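PDB 6DQX: ribonucleoside-diphosphate reductase, alpha chain from Actinobacillus ureae ATCC 25976, which probably reduces ribonucleoside diphosphates to their deoxy forms, as the catalytic subunit of a class Id ribonucleotide reductase. Local coordinates for residues V119-V124 with S161-T166; G179-Y184 with Q206-G211; V311-L316 with L385-E390; R342-G347 with R406-L411. All blocks are in the same frame, centred on the assembly; numbering follows the deposited sequence.

Contact 1 of 4, residues V119-V124 with S161-T166; sequences VTTAEV and SKLFDT
Helices 114-130 and 156-170 run nearly parallel here, their 119-124 and 161-166 segments 10.2 Å apart at the axes and inclined by only 18°, with Thr121 and Phe164 nearest in register. Both belong to the ribonucleotide reductase barrel domain, and they form part of the dimer interface: Ala122 packs on Met118 of the second subunit, and Leu163 on Val167 of that subunit. The ring of Phe164 spans most of the gap between the helices. Its CG stands anti to the carbonyl carbon (chi1 -65°), which sends the ring across to the neighbouring helix, where it reaches the three residues Thr120, Thr121 and Val124. Val124 meets it at the edge, CG2 lying near the ring plane and 3.8 Å from CD1 of Phe164. The methyl of Thr120 comes in obliquely, CG2 being 3.7 Å from CE1 of Phe164. No hydrogen bond joins the two segments, and the threonine hydroxyls turn back to their own helix: Thr121 OG1 bonds to the carbonyl of Ile117, and Thr120 OG1 to that of Glu116 with Arg335 as a further partner. This leaves the Thr120 methyl for the aromatic ring. Phe164 also meets the ring of Phe181, the two planes almost parallel, which joins the helix pair to the sheet. Leu163 fills in beside the ring and crosses Thr121 at about a right angle, its CD2 methyl 3.5 Å from OG1 of Thr121.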
loop_
_atom_site.group_PDB
_atom_site.type_symbol
_atom_site.label_atom_id
_atom_site.label_comp_id
_atom_site.label_asym_id
_atom_site.label_seq_id
_atom_site.Cartn_x
_atom_site.Cartn_y
_atom_site.Cartn_z
ATOM N N VAL A 119 -5.707 -4.091 5.865
ATOM C CA VAL A 119 -6.365 -3.266 6.891
ATOM C C VAL A 119 -5.351 -2.281 7.505
ATOM O O VAL A 119 -5.597 -1.079 7.560
ATOM C CB VAL A 119 -7.011 -4.116 8.001
ATOM C CG1 VAL A 119 -7.389 -3.261 9.206
ATOM C CG2 VAL A 119 -8.243 -4.866 7.476
ATOM N N THR A 120 -4.197 -2.809 7.881
ATOM C CA THR A 120 -3.125 -1.998 8.467
ATOM C C THR A 120 -2.547 -1.000 7.460
ATOM O O THR A 120 -2.307 0.144 7.804
ATOM C CB THR A 120 -2.017 -2.880 9.068
ATOM O OG1 THR A 120 -2.612 -3.867 9.900
ATOM C CG2 THR A 120 -1.010 -2.027 9.885
ATOM N N THR A 121 -2.395 -1.418 6.197
ATOM C CA THR A 121 -1.928 -0.531 5.143
ATOM C C THR A 121 -2.825 0.706 4.991
ATOM O O THR A 121 -2.334 1.840 4.917
ATOM C CB THR A 121 -1.797 -1.308 3.785
ATOM O OG1 THR A 121 -0.875 -2.382 3.959
ATOM C CG2 THR A 121 -1.276 -0.449 2.697
ATOM N N ALA A 122 -4.139 0.485 4.964
ATOM C CA ALA A 122 -5.080 1.573 4.823
ATOM C C ALA A 122 -5.077 2.467 6.083
ATOM O O ALA A 122 -5.193 3.674 5.949
ATOM C CB ALA A 122 -6.479 1.034 4.528
ATOM N N GLU A 123 -4.923 1.892 7.273
ATOM C CA GLU A 123 -4.801 2.706 8.527
ATOM C C GLU A 123 -3.636 3.647 8.434
ATOM O O GLU A 123 -3.801 4.865 8.608
ATOM C CB GLU A 123 -4.614 1.831 9.759
ATOM C CG GLU A 123 -5.831 1.077 10.256
ATOM C CD GLU A 123 -5.472 0.132 11.397
ATOM O OE1 GLU A 123 -4.365 -0.440 11.388
ATOM O OE2 GLU A 123 -6.292 -0.066 12.311
ATOM N N VAL A 124 -2.467 3.083 8.113
ATOM C CA VAL A 124 -1.244 3.856 7.973
ATOM C C VAL A 124 -1.347 4.942 6.890
ATOM O O VAL A 124 -0.898 6.085 7.077
ATOM C CB VAL A 124 -0.015 2.942 7.765
ATOM C CG1 VAL A 124 1.244 3.765 7.503
ATOM C CG2 VAL A 124 0.202 2.033 8.968
ATOM N N SER A 161 7.141 -5.174 5.088
ATOM C CA SER A 161 7.608 -3.846 5.548
ATOM C C SER A 161 7.823 -2.873 4.385
ATOM O O SER A 161 7.627 -1.685 4.548
ATOM C CB SER A 161 8.878 -3.956 6.405
ATOM O OG SER A 161 10.068 -4.042 5.628
ATOM N N LYS A 162 8.134 -3.396 3.180
ATOM C CA LYS A 162 8.292 -2.567 1.981
ATOM C C LYS A 162 7.031 -1.804 1.644
ATOM O O LYS A 162 7.080 -0.675 1.189
ATOM C CB LYS A 162 8.764 -3.409 0.765
ATOM C CG LYS A 162 10.111 -4.055 0.994
ATOM C CD LYS A 162 10.778 -4.544 -0.288
ATOM C CE LYS A 162 10.102 -5.766 -0.838
ATOM N NZ LYS A 162 10.826 -6.316 -2.019
ATOM N N LEU A 163 5.879 -2.392 1.930
ATOM C CA LEU A 163 4.617 -1.738 1.692
ATOM C C LEU A 163 4.439 -0.492 2.559
ATOM O O LEU A 163 3.999 0.557 2.109
ATOM C CB LEU A 163 3.515 -2.749 1.978
ATOM C CG LEU A 163 2.077 -2.507 1.612
ATOM C CD1 LEU A 163 1.922 -1.857 0.245
ATOM C CD2 LEU A 163 1.371 -3.859 1.685
ATOM N N PHE A 164 4.831 -0.600 3.824
ATOM C CA PHE A 164 4.645 0.524 4.745
ATOM C C PHE A 164 5.645 1.637 4.481
ATOM O O PHE A 164 5.300 2.812 4.553
ATOM C CB PHE A 164 4.684 -0.001 6.176
ATOM C CG PHE A 164 3.536 -0.911 6.473
ATOM C CD1 PHE A 164 2.308 -0.370 6.840
ATOM C CD2 PHE A 164 3.637 -2.283 6.288
ATOM C CE1 PHE A 164 1.213 -1.195 7.063
ATOM C CE2 PHE A 164 2.546 -3.116 6.505
ATOM C CZ PHE A 164 1.328 -2.567 6.899
ATOM N N ASP A 165 6.870 1.254 4.151
ATOM C CA ASP A 165 7.898 2.200 3.737
ATOM C C ASP A 165 7.446 3.014 2.512
ATOM O O ASP A 165 7.624 4.229 2.458
ATOM C CB ASP A 165 9.196 1.440 3.471
ATOM C CG ASP A 165 10.379 2.359 3.241
ATOM O OD1 ASP A 165 11.030 2.822 4.215
ATOM O OD2 ASP A 165 10.662 2.604 2.069
ATOM N N THR A 166 6.810 2.351 1.539
ATOM C CA THR A 166 6.251 3.072 0.392
ATOM C C THR A 166 5.075 3.956 0.748
ATOM O O THR A 166 4.985 5.082 0.250
ATOM C CB THR A 166 5.838 2.091 -0.740
ATOM O OG1 THR A 166 7.004 1.406 -1.187
ATOM C CG2 THR A 166 5.257 2.822 -1.905
#

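Contact 2 of 4, residues G179-Y184 with Q206-G211; sequences GQFAGY and QLMYYG
Phe181 and Met208 lie side by side and point the same way, the thioether running along the ring's rim. Met208 SD sits 5.1 Å from the centroid of the Phe181 ring and 82° off its normal, an edge-on Met-aromatic contact. A bend at chi3 (-96°) keeps the Met208 methyl at the ring's edge, CE 3.9 Å from CE2 of Phe181 and 3.7 Å from the backbone N of Gly183, where the lack of a side chain makes room for it. The two backbones are parallel neighbours in the sheet, strands 181-186 and 209-213 of a beta-alpha-beta unit whose crossover contains the short helix 192-195. Three bonds zip them: Tyr209 N to Phe181 O at 2.8 Å, Gly183 N to Tyr209 O at 3.0 Å, and Gly211 N to Gly183 O at 2.9 Å. Just before the first bridge, a water accepts from Phe181 N and donates to Leu207 O. Ala182, Tyr184 and Tyr209 share one face of the sheet. There the Tyr184 ring lies against Gly211, whose N is over one ring face, while the Tyr184 hydroxyl bonds to the carbonyl of Asn273. Gln180 approaches the Tyr209 ring at its edge, NE2 3.9 Å from CE2 of Tyr209, with amide and ring planes 64° apart.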
loop_
_atom_site.group_PDB
_atom_site.type_symbol
_atom_site.label_atom_id
_atom_site.label_comp_id
_atom_site.label_asym_id
_atom_site.label_seq_id
_atom_site.Cartn_x
_atom_site.Cartn_y
_atom_site.Cartn_z
ATOM N N GLY A 179 5.349 10.667 5.575
ATOM C CA GLY A 179 4.918 10.168 6.883
ATOM C C GLY A 179 6.067 9.642 7.734
ATOM O O GLY A 179 7.209 9.525 7.266
ATOM N N GLN A 180 5.747 9.322 8.987
ATOM C CA GLN A 180 6.666 8.649 9.899
ATOM C C GLN A 180 6.043 7.376 10.482
ATOM O O GLN A 180 4.935 7.389 11.044
ATOM C CB GLN A 180 7.091 9.587 11.007
ATOM C CG GLN A 180 8.250 10.495 10.617
ATOM C CD GLN A 180 8.651 11.404 11.746
ATOM O OE1 GLN A 180 7.811 12.094 12.327
ATOM N NE2 GLN A 180 9.934 11.419 12.066
ATOM N N PHE A 181 6.788 6.289 10.371
ATOM C CA PHE A 181 6.328 4.968 10.738
ATOM C C PHE A 181 7.440 4.163 11.382
ATOM O O PHE A 181 8.612 4.230 10.951
ATOM C CB PHE A 181 5.805 4.247 9.475
ATOM C CG PHE A 181 5.310 2.857 9.728
ATOM C CD1 PHE A 181 4.031 2.632 10.232
ATOM C CD2 PHE A 181 6.083 1.774 9.417
ATOM C CE1 PHE A 181 3.563 1.346 10.441
ATOM C CE2 PHE A 181 5.644 0.490 9.638
ATOM C CZ PHE A 181 4.372 0.271 10.154
ATOM N N ALA A 182 7.092 3.397 12.400
ATOM C CA ALA A 182 8.003 2.457 13.021
ATOM C C ALA A 182 7.417 1.080 13.069
ATOM O O ALA A 182 6.290 0.876 13.558
ATOM C CB ALA A 182 8.371 2.894 14.442
ATOM N N GLY A 183 8.175 0.116 12.567
ATOM C CA GLY A 183 7.780 -1.289 12.639
ATOM C C GLY A 183 8.526 -2.001 13.743
ATOM O O GLY A 183 9.710 -1.756 13.926
ATOM N N TYR A 184 7.851 -2.889 14.459
ATOM C CA TYR A 184 8.472 -3.702 15.514
ATOM C C TYR A 184 8.502 -5.197 15.176
ATOM O O TYR A 184 7.487 -5.768 14.772
ATOM C CB TYR A 184 7.729 -3.490 16.825
ATOM C CG TYR A 184 8.003 -2.140 17.466
ATOM C CD1 TYR A 184 7.381 -0.986 17.015
ATOM C CD2 TYR A 184 8.870 -2.035 18.541
ATOM C CE1 TYR A 184 7.624 0.242 17.614
ATOM C CE2 TYR A 184 9.116 -0.816 19.151
ATOM C CZ TYR A 184 8.490 0.305 18.695
ATOM O OH TYR A 184 8.724 1.502 19.301
ATOM N N GLN A 206 14.531 2.560 3.657
ATOM C CA GLN A 206 15.300 3.766 4.012
ATOM C C GLN A 206 14.507 4.798 4.828
ATOM O O GLN A 206 15.124 5.643 5.450
ATOM C CB GLN A 206 15.808 4.452 2.744
ATOM C CG GLN A 206 16.781 3.633 1.903
ATOM C CD GLN A 206 18.059 3.292 2.634
ATOM O OE1 GLN A 206 18.555 4.070 3.449
ATOM N NE2 GLN A 206 18.584 2.107 2.370
ATOM N N LEU A 207 13.167 4.745 4.829
ATOM C CA LEU A 207 12.354 5.838 5.397
ATOM C C LEU A 207 11.781 5.478 6.759
ATOM O O LEU A 207 11.804 6.298 7.670
ATOM C CB LEU A 207 11.217 6.247 4.449
ATOM C CG LEU A 207 11.620 6.608 3.003
ATOM C CD1 LEU A 207 10.476 7.312 2.277
ATOM C CD2 LEU A 207 12.875 7.465 2.942
ATOM N N MET A 208 11.241 4.271 6.884
ATOM C CA MET A 208 10.612 3.856 8.126
ATOM C C MET A 208 11.673 3.519 9.157
ATOM O O MET A 208 12.818 3.133 8.822
ATOM C CB MET A 208 9.649 2.691 7.926
ATOM C CG MET A 208 10.258 1.383 7.497
ATOM S SD MET A 208 9.045 0.059 7.495
ATOM C CE MET A 208 9.309 -0.681 9.090
ATOM N N TYR A 209 11.302 3.712 10.418
ATOM C CA TYR A 209 12.139 3.273 11.535
ATOM C C TYR A 209 11.722 1.886 11.991
ATOM O O TYR A 209 10.695 1.346 11.551
ATOM C CB TYR A 209 12.007 4.257 12.699
ATOM C CG TYR A 209 12.367 5.660 12.321
ATOM C CD1 TYR A 209 13.679 5.983 11.957
ATOM C CD2 TYR A 209 11.404 6.670 12.314
ATOM C CE1 TYR A 209 14.022 7.278 11.592
ATOM C CE2 TYR A 209 11.732 7.978 11.952
ATOM C CZ TYR A 209 13.041 8.272 11.594
ATOM O OH TYR A 209 13.362 9.561 11.227
ATOM N N TYR A 210 12.522 1.284 12.861
ATOM C CA TYR A 210 12.152 0.034 13.480
ATOM C C TYR A 210 12.692 -0.141 14.881
ATOM O O TYR A 210 13.660 0.505 15.284
ATOM C CB TYR A 210 12.499 -1.212 12.629
ATOM C CG TYR A 210 13.981 -1.600 12.567
ATOM C CD1 TYR A 210 14.926 -0.736 12.037
ATOM C CD2 TYR A 210 14.409 -2.812 13.060
ATOM C CE1 TYR A 210 16.277 -1.079 11.996
ATOM C CE2 TYR A 210 15.740 -3.176 13.025
ATOM C CZ TYR A 210 16.659 -2.310 12.479
ATOM O OH TYR A 210 17.953 -2.701 12.484
ATOM N N GLY A 211 12.005 -1.029 15.590
ATOM C CA GLY A 211 12.357 -1.471 16.909
ATOM C C GLY A 211 12.399 -2.972 16.976
ATOM O O GLY A 211 11.706 -3.675 16.220
HETATM O O HOH W 1 9.463 7.001 9.435
#

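Contact 3 of 4, residues V311-L316 with L385-E390; sequences VLTYFL and LKASQE
Tyr314 and Glu390 reach each other because both first torsions set CG anti to the carbonyl carbon: chi1 of -84° brings the tyrosine ring over toward helix 367-395, and the glutamate, with an extended chain beyond CG, brings up its carboxylate. The two side chains cross at about a right angle, ring and carboxylate planes 75° apart. Tyr314 OH lies 3.0 Å from OE1 of Glu390, close enough for a probable hydrogen bond, and OE1 sits at the edge of the ring near its plane. The same hydroxyl is 3.3 Å from CB of Glu390. These are helices 308-327 and 367-395 of the barrel domain, crossing at -50° with their axes 8.9 Å apart in these segments. At their closest approach the small Ala387 faces Thr313, its CB 3.8 Å from CB of Thr313 and equally near the CG2 methyl. The threonine hydroxyl bonds to the carbonyl of Pro309 in its own helix. Beside this pair the Tyr314 ring turns its edge to the alanine, CE1 standing 4.0 Å from CB of Ala387. Lys386 of the second helix also makes a salt bridge to Glu310 of the first, another polar link between the two.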
loop_
_atom_site.group_PDB
_atom_site.type_symbol
_atom_site.label_atom_id
_atom_site.label_comp_id
_atom_site.label_asym_id
_atom_site.label_seq_id
_atom_site.Cartn_x
_atom_site.Cartn_y
_atom_site.Cartn_z
ATOM N N VAL A 311 -6.263 19.215 36.253
ATOM C CA VAL A 311 -6.874 19.975 35.153
ATOM C C VAL A 311 -6.365 19.468 33.816
ATOM O O VAL A 311 -7.168 19.300 32.880
ATOM C CB VAL A 311 -6.676 21.508 35.342
ATOM C CG1 VAL A 311 -6.926 22.301 34.066
ATOM C CG2 VAL A 311 -7.624 21.983 36.449
ATOM N N LEU A 312 -5.059 19.196 33.732
ATOM C CA LEU A 312 -4.496 18.687 32.483
ATOM C C LEU A 312 -5.038 17.266 32.156
ATOM O O LEU A 312 -5.324 16.957 30.996
ATOM C CB LEU A 312 -2.962 18.748 32.507
ATOM C CG LEU A 312 -2.299 18.589 31.134
ATOM C CD1 LEU A 312 -2.675 19.729 30.177
ATOM C CD2 LEU A 312 -0.784 18.514 31.282
ATOM N N THR A 313 -5.221 16.429 33.178
ATOM C CA THR A 313 -5.821 15.104 33.006
ATOM C C THR A 313 -7.264 15.172 32.447
ATOM O O THR A 313 -7.613 14.467 31.469
ATOM C CB THR A 313 -5.770 14.318 34.328
ATOM O OG1 THR A 313 -4.404 14.255 34.774
ATOM C CG2 THR A 313 -6.358 12.922 34.163
ATOM N N TYR A 314 -8.071 16.047 33.057
ATOM C CA TYR A 314 -9.428 16.352 32.579
ATOM C C TYR A 314 -9.386 16.794 31.127
ATOM O O TYR A 314 -10.198 16.352 30.315
ATOM C CB TYR A 314 -10.069 17.452 33.406
ATOM C CG TYR A 314 -10.744 17.011 34.686
ATOM C CD1 TYR A 314 -10.112 16.169 35.597
ATOM C CD2 TYR A 314 -12.028 17.460 34.991
ATOM C CE1 TYR A 314 -10.737 15.798 36.784
ATOM C CE2 TYR A 314 -12.665 17.091 36.166
ATOM C CZ TYR A 314 -12.018 16.270 37.060
ATOM O OH TYR A 314 -12.651 15.935 38.229
ATOM N N PHE A 315 -8.390 17.617 30.793
ATOM C CA PHE A 315 -8.261 18.128 29.425
ATOM C C PHE A 315 -7.981 17.003 28.449
ATOM O O PHE A 315 -8.604 16.931 27.380
ATOM C CB PHE A 315 -7.166 19.196 29.328
ATOM C CG PHE A 315 -6.927 19.686 27.941
ATOM C CD1 PHE A 315 -7.876 20.469 27.329
ATOM C CD2 PHE A 315 -5.745 19.370 27.250
ATOM C CE1 PHE A 315 -7.677 20.939 26.042
ATOM C CE2 PHE A 315 -5.536 19.841 25.973
ATOM C CZ PHE A 315 -6.494 20.646 25.377
ATOM N N LEU A 316 -7.044 16.128 28.801
ATOM C CA LEU A 316 -6.707 14.994 27.944
ATOM C C LEU A 316 -7.881 14.031 27.764
ATOM O O LEU A 316 -8.086 13.481 26.678
ATOM C CB LEU A 316 -5.471 14.283 28.470
ATOM C CG LEU A 316 -4.177 15.102 28.307
ATOM C CD1 LEU A 316 -3.004 14.305 28.806
ATOM C CD2 LEU A 316 -3.935 15.526 26.854
ATOM N N LEU A 385 -3.985 9.857 38.812
ATOM C CA LEU A 385 -4.907 8.798 39.156
ATOM C C LEU A 385 -6.163 9.331 39.869
ATOM O O LEU A 385 -7.279 8.929 39.562
ATOM C CB LEU A 385 -4.234 7.737 40.043
ATOM C CG LEU A 385 -5.115 6.603 40.544
ATOM C CD1 LEU A 385 -5.827 5.912 39.371
ATOM C CD2 LEU A 385 -4.298 5.599 41.364
ATOM N N LYS A 386 -5.969 10.232 40.812
ATOM C CA LYS A 386 -7.101 10.857 41.502
ATOM C C LYS A 386 -8.046 11.494 40.503
ATOM O O LYS A 386 -9.259 11.327 40.588
ATOM C CB LYS A 386 -6.592 11.901 42.489
ATOM C CG LYS A 386 -7.685 12.657 43.235
ATOM C CD LYS A 386 -7.091 13.683 44.177
ATOM C CE LYS A 386 -6.474 14.833 43.410
ATOM N NZ LYS A 386 -6.373 16.089 44.198
ATOM N N ALA A 387 -7.477 12.220 39.545
ATOM C CA ALA A 387 -8.258 12.887 38.532
ATOM C C ALA A 387 -9.052 11.881 37.665
ATOM O O ALA A 387 -10.245 12.080 37.393
ATOM C CB ALA A 387 -7.369 13.799 37.690
ATOM N N SER A 388 -8.423 10.762 37.318
ATOM C CA SER A 388 -9.080 9.730 36.500
ATOM C C SER A 388 -10.224 9.065 37.278
ATOM O O SER A 388 -11.271 8.770 36.718
ATOM C CB SER A 388 -8.098 8.658 36.066
ATOM O OG SER A 388 -8.654 7.871 35.036
ATOM N N GLN A 389 -10.017 8.874 38.580
ATOM C CA GLN A 389 -11.101 8.390 39.469
ATOM C C GLN A 389 -12.293 9.346 39.526
ATOM O O GLN A 389 -13.428 8.905 39.424
ATOM C CB GLN A 389 -10.554 8.110 40.882
ATOM C CG GLN A 389 -9.589 6.922 40.943
ATOM C CD GLN A 389 -8.768 6.865 42.220
ATOM O OE1 GLN A 389 -8.677 7.831 42.957
ATOM N NE2 GLN A 389 -8.155 5.738 42.466
ATOM N N GLU A 390 -12.044 10.651 39.664
ATOM C CA GLU A 390 -13.098 11.679 39.653
ATOM C C GLU A 390 -13.832 11.722 38.307
ATOM O O GLU A 390 -15.071 11.852 38.252
ATOM C CB GLU A 390 -12.532 13.082 39.910
ATOM C CG GLU A 390 -11.884 13.266 41.275
ATOM C CD GLU A 390 -10.976 14.486 41.388
ATOM O OE1 GLU A 390 -10.752 15.257 40.404
ATOM O OE2 GLU A 390 -10.467 14.677 42.506
#

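Contact 4 of 4, residues R342-G347 with R406-L411; sequences RHRALG and RRNTTL. With EDO (1,2-ethanediol), chain F.
The turn that leaves helix 334-343 and leads into strand 347-351 of the barrel sheet is laced to the loop 406-411. Arg344, the first residue beyond the helix, has positive phi (50°). Its guanidinium lies flat on that of Arg407, planes 21° and centres 3.7 Å apart, with Arg407 NH2 over its centre. Like charges can stack probably because Asp317 bridges both, OD1 to Arg344 NE and OD2 to Arg407 NE; Ser321 takes Arg344 NH2 and the Gly396 carbonyl takes Arg407 NH1. An ethanediol, probably from the crystallisation liquor, accepts at O2 from Arg407 NH2. Next to the stack, Asn408 ND2 donates to Arg344 O at 2.8 Å in the carbonyl plane, while Asp317 and Ser388 hold the rest of the amide. Leu346 packs against the same amide, its CD1 3.5 Å from CG of Asn408. The backbones add Thr409 N to His343 O at 3.1 Å and Leu346 N to Thr410 O at 2.9 Å, and Thr410 OG1 returns a bond to Leu346 O at 3.1 Å. Helix 308-327 supplies Asp317 and packs on Leu346 and Leu411, helix 367-395 lies against the arginines of the loop, and Leu411 pairs by its backbone with Leu348 of strand 347-351.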
loop_
_atom_site.group_PDB
_atom_site.type_symbol
_atom_site.label_atom_id
_atom_site.label_comp_id
_atom_site.label_asym_id
_atom_site.label_seq_id
_atom_site.Cartn_x
_atom_site.Cartn_y
_atom_site.Cartn_z
ATOM N N ARG A 342 -13.141 2.053 24.315
ATOM C CA ARG A 342 -13.103 1.088 25.389
ATOM C C ARG A 342 -12.047 1.337 26.464
ATOM O O ARG A 342 -12.236 0.918 27.606
ATOM C CB ARG A 342 -12.958 -0.303 24.814
ATOM C CG ARG A 342 -14.082 -0.630 23.854
ATOM C CD ARG A 342 -13.824 -1.923 23.134
ATOM N NE ARG A 342 -14.059 -3.105 23.939
ATOM C CZ ARG A 342 -13.177 -4.063 24.238
ATOM N NH1 ARG A 342 -11.912 -4.047 23.843
ATOM N NH2 ARG A 342 -13.599 -5.093 24.942
ATOM N N HIS A 343 -10.935 1.987 26.088
ATOM C CA HIS A 343 -9.763 2.169 26.959
ATOM C C HIS A 343 -9.616 3.582 27.506
ATOM O O HIS A 343 -9.222 3.757 28.655
ATOM C CB HIS A 343 -8.464 1.857 26.182
ATOM C CG HIS A 343 -8.279 0.408 25.866
ATOM N ND1 HIS A 343 -8.958 -0.255 24.860
ATOM C CD2 HIS A 343 -7.454 -0.496 26.418
ATOM C CE1 HIS A 343 -8.560 -1.521 24.835
ATOM N NE2 HIS A 343 -7.650 -1.691 25.777
ATOM N N ARG A 344 -9.856 4.581 26.662
ATOM C CA ARG A 344 -9.597 5.977 26.978
ATOM C C ARG A 344 -8.174 6.206 27.524
ATOM O O ARG A 344 -7.971 6.942 28.493
ATOM C CB ARG A 344 -10.662 6.498 27.957
ATOM C CG ARG A 344 -12.094 6.334 27.475
ATOM C CD ARG A 344 -13.079 7.111 28.356
ATOM N NE ARG A 344 -12.905 8.537 28.106
ATOM C CZ ARG A 344 -13.491 9.236 27.128
ATOM N NH1 ARG A 344 -14.394 8.691 26.323
ATOM N NH2 ARG A 344 -13.198 10.516 26.970
ATOM N N ALA A 345 -7.179 5.550 26.922
ATOM C CA ALA A 345 -5.799 5.697 27.401
ATOM C C ALA A 345 -5.277 7.119 27.217
ATOM O O ALA A 345 -5.497 7.728 26.167
ATOM C CB ALA A 345 -4.880 4.710 26.699
ATOM N N LEU A 346 -4.640 7.668 28.264
ATOM C CA LEU A 346 -3.977 8.963 28.208
ATOM C C LEU A 346 -2.458 8.842 28.466
ATOM O O LEU A 346 -1.965 7.877 29.096
ATOM C CB LEU A 346 -4.562 9.937 29.242
ATOM C CG LEU A 346 -6.109 10.020 29.323
ATOM C CD1 LEU A 346 -6.513 10.969 30.440
ATOM C CD2 LEU A 346 -6.685 10.442 27.975
ATOM N N GLY A 347 -1.753 9.874 28.029
ATOM C CA GLY A 347 -0.300 9.937 28.119
ATOM C C GLY A 347 0.176 11.308 28.572
ATOM O O GLY A 347 0.777 12.042 27.798
ATOM N N ARG A 406 -11.776 3.909 37.547
ATOM C CA ARG A 406 -11.244 5.084 36.875
ATOM C C ARG A 406 -11.702 5.121 35.427
ATOM O O ARG A 406 -12.271 4.148 34.923
ATOM C CB ARG A 406 -9.723 5.139 36.977
ATOM C CG ARG A 406 -8.988 4.004 36.281
ATOM C CD ARG A 406 -7.483 4.243 36.349
ATOM N NE ARG A 406 -6.794 3.216 35.568
ATOM C CZ ARG A 406 -6.635 1.935 35.909
ATOM N NH1 ARG A 406 -7.070 1.451 37.076
ATOM N NH2 ARG A 406 -6.002 1.103 35.075
ATOM N N ARG A 407 -11.452 6.271 34.812
ATOM C CA ARG A 407 -11.904 6.608 33.461
ATOM C C ARG A 407 -10.931 6.138 32.351
ATOM O O ARG A 407 -11.359 5.928 31.199
ATOM C CB ARG A 407 -12.038 8.134 33.410
ATOM C CG ARG A 407 -12.511 8.771 32.114
ATOM C CD ARG A 407 -13.993 8.665 31.953
ATOM N NE ARG A 407 -14.469 9.537 30.878
ATOM C CZ ARG A 407 -15.574 9.326 30.180
ATOM N NH1 ARG A 407 -16.347 8.277 30.436
ATOM N NH2 ARG A 407 -15.909 10.166 29.210
ATOM N N ASN A 408 -9.642 6.054 32.688
ATOM C CA ASN A 408 -8.532 5.905 31.732
ATOM C C ASN A 408 -7.636 4.749 32.114
ATOM O O ASN A 408 -7.223 4.637 33.261
ATOM C CB ASN A 408 -7.716 7.170 31.758
ATOM C CG ASN A 408 -8.584 8.398 31.631
ATOM O OD1 ASN A 408 -8.859 9.084 32.630
ATOM N ND2 ASN A 408 -9.093 8.647 30.418
ATOM N N THR A 409 -7.327 3.871 31.154
ATOM C CA THR A 409 -6.566 2.663 31.481
ATOM C C THR A 409 -5.152 3.004 31.919
ATOM O O THR A 409 -4.606 2.380 32.856
ATOM C CB THR A 409 -6.506 1.651 30.320
ATOM O OG1 THR A 409 -6.007 2.303 29.154
ATOM C CG2 THR A 409 -7.866 1.040 30.065
ATOM N N THR A 410 -4.590 4.018 31.254
ATOM C CA THR A 410 -3.297 4.579 31.571
ATOM C C THR A 410 -3.411 6.098 31.634
ATOM O O THR A 410 -4.261 6.697 30.975
ATOM C CB THR A 410 -2.232 4.205 30.496
ATOM O OG1 THR A 410 -2.581 4.814 29.239
ATOM C CG2 THR A 410 -2.138 2.684 30.382
ATOM N N LEU A 411 -2.538 6.706 32.425
ATOM C CA LEU A 411 -2.484 8.135 32.642
ATOM C C LEU A 411 -1.179 8.816 32.205
ATOM O O LEU A 411 -1.236 9.984 31.790
ATOM C CB LEU A 411 -2.707 8.446 34.128
ATOM C CG LEU A 411 -4.162 8.444 34.636
ATOM C CD1 LEU A 411 -5.022 9.410 33.808
ATOM C CD2 LEU A 411 -4.760 7.062 34.648
HETATM C C1 EDO F . -16.291 14.639 28.444
HETATM O O1 EDO F . -15.848 14.705 27.080
HETATM C C2 EDO F . -15.242 14.017 29.351
HETATM O O2 EDO F . -14.705 12.831 28.776
#

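Along the chain contact 1 closes before contact 2 opens, and both precede contacts 3 and 4, whose segments alternate. The contacts form two groups. Contacts 1 and 2 have centres 11 Å apart and touch through helix 156-170, where Asp165 OD1 receives the backbone N of Leu207 and of Met208; together they tie the helices near the subunit interface to the parallel strands. Contacts 3 and 4, 10 Å apart, meet where Ser388 of helix 367-395 bonds to Asn408 and Arg407. Contacts 2 and 3 lie on opposite sides of the chain's centre, 32 Å between centres. One mixed sheet includes strands 181-186, 209-213 and 347-351, so it connects the two groups within the barrel domain.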